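Local coordinates for transcriptional regulator, MarR family, putative (Bacillus cereus, PDB 3BJA), which probably binds DNA and regulates transcription as a MarR-family winged helix-turn-helix protein, at residues Ile39-Lys44 against Ile54-Cys59. Residues are numbered along the deposited sequence; the frame is centred on the assembly and turned at random.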
# COMPACT_ATOMS: atom_id res chain seq x y z
N ILE A 39 -1.32 14.17 7.50
CA ILE A 39 -0.72 15.17 8.42
C ILE A 39 0.68 15.62 7.94
O ILE A 39 0.97 16.81 7.93
CB ILE A 39 -0.71 14.65 9.91
CG1 ILE A 39 -2.14 14.64 10.45
CG2 ILE A 39 0.20 15.50 10.79
CD1 ILE A 39 -2.29 13.94 11.79
N GLN A 40 1.50 14.66 7.52
CA GLN A 40 2.84 14.94 6.97
C GLN A 40 2.70 15.78 5.69
O GLN A 40 3.30 16.85 5.59
CB GLN A 40 3.65 13.65 6.70
CG GLN A 40 3.99 12.82 7.96
CD GLN A 40 4.82 13.58 9.00
OE1 GLN A 40 5.61 14.47 8.65
NE2 GLN A 40 4.65 13.24 10.27
N VAL A 41 1.85 15.33 4.75
CA VAL A 41 1.61 16.08 3.50
C VAL A 41 1.13 17.51 3.78
O VAL A 41 1.71 18.46 3.25
CB VAL A 41 0.60 15.37 2.57
CG1 VAL A 41 0.10 16.33 1.44
CG2 VAL A 41 1.20 14.08 2.01
N LEU A 42 0.11 17.66 4.64
CA LEU A 42 -0.46 18.98 4.97
C LEU A 42 0.42 19.91 5.81
O LEU A 42 0.12 21.11 5.90
CB LEU A 42 -1.84 18.85 5.65
CG LEU A 42 -3.04 18.35 4.83
CD1 LEU A 42 -4.23 18.23 5.76
CD2 LEU A 42 -3.38 19.25 3.63
N ALA A 43 1.44 19.38 6.49
CA ALA A 43 2.37 20.23 7.25
C ALA A 43 3.35 20.90 6.29
O ALA A 43 3.55 22.13 6.39
CB ALA A 43 3.11 19.44 8.28
N LYS A 44 3.92 20.10 5.36
CA LYS A 44 4.91 20.57 4.34
C LYS A 44 4.30 21.62 3.41
O LYS A 44 4.80 22.74 3.31
CB LYS A 44 5.47 19.42 3.48
CG LYS A 44 6.28 18.37 4.22
N ILE A 54 -4.80 14.56 -2.86
CA ILE A 54 -4.91 13.21 -3.49
C ILE A 54 -3.65 12.89 -4.33
O ILE A 54 -3.10 11.79 -4.25
CB ILE A 54 -6.21 13.06 -4.33
CG1 ILE A 54 -7.45 13.07 -3.42
CG2 ILE A 54 -6.20 11.74 -5.10
CD1 ILE A 54 -8.75 13.46 -4.13
N GLU A 55 -3.18 13.88 -5.09
CA GLU A 55 -1.97 13.76 -5.93
C GLU A 55 -0.71 13.58 -5.06
O GLU A 55 0.07 12.63 -5.28
CB GLU A 55 -1.85 14.98 -6.88
CG GLU A 55 -2.98 15.00 -7.95
CD GLU A 55 -3.16 16.33 -8.70
OE1 GLU A 55 -2.57 17.38 -8.32
OE2 GLU A 55 -3.93 16.31 -9.68
N ASN A 56 -0.55 14.45 -4.05
CA ASN A 56 0.56 14.38 -3.09
C ASN A 56 0.54 13.15 -2.17
O ASN A 56 1.55 12.90 -1.50
CB ASN A 56 0.66 15.65 -2.23
CG ASN A 56 1.00 16.89 -3.05
OD1 ASN A 56 0.91 16.90 -4.28
ND2 ASN A 56 1.36 17.97 -2.35
N MSE A 57 -0.59 12.44 -2.08
CA MSE A 57 -0.63 11.16 -1.34
C MSE A 57 0.12 10.17 -2.22
O MSE A 57 -0.26 9.97 -3.38
CB MSE A 57 -2.07 10.63 -1.08
CG MSE A 57 -2.87 11.30 0.07
SE MSE A 57 -1.98 11.22 1.82
CE MSE A 57 -2.07 9.30 2.20
N GLY A 58 1.21 9.60 -1.67
CA GLY A 58 2.02 8.58 -2.37
C GLY A 58 1.17 7.38 -2.79
O GLY A 58 1.36 6.82 -3.89
N CYS A 59 0.26 7.00 -1.89
CA CYS A 59 -0.76 5.98 -2.10
C CYS A 59 -2.11 6.57 -1.63
O CYS A 59 -2.24 6.95 -0.46
CB CYS A 59 -0.39 4.74 -1.31
SG CYS A 59 -1.51 3.38 -1.55
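Val41 meets Asn56 and Met57 through its two methyl branches, a compact example of how one branched side chain can join two helices without a polar bond between them. CG1 lies 3.8 Å from CB of Asn56, methyl against methylene, and CG2 sits 3.7 Å from the Asn56 backbone O, a van der Waals contact between a methyl and a carbonyl oxygen. The same CG2 is 4.3 Å from SE of Met57, here a selenomethionine. With CG1 swung anti to the backbone N (chi1 166°), the two methyls face the end of helix 50-56 side by side, CG1 against the Asn56 side chain and CG2 against its carbonyl and the selenium. Asn56 makes its closest side-chain approach through CB, with ND2 of the amide at the margin. In Met57, the first residue to depart from helical backbone angles, chi1 (-78°) and chi2 (-57°) together bring SE to the valine.

Farther out, helix 33-44 is seated from other faces: Leu42 packs on Val91 and Leu93 of strand 89-93, and Ile39 on Met71 of helix 64-73. Gln40 NE2 is hydrogen-bonded to Asp105 OD1. The contact thus joins helices 33-44 and 50-56 of the winged helix-turn-helix domain. With no hydrogen bond crossing and just 123 Å² buried in total, it is a small, partly exposed van der Waals contact, in which these two segments alone grip each other lightly.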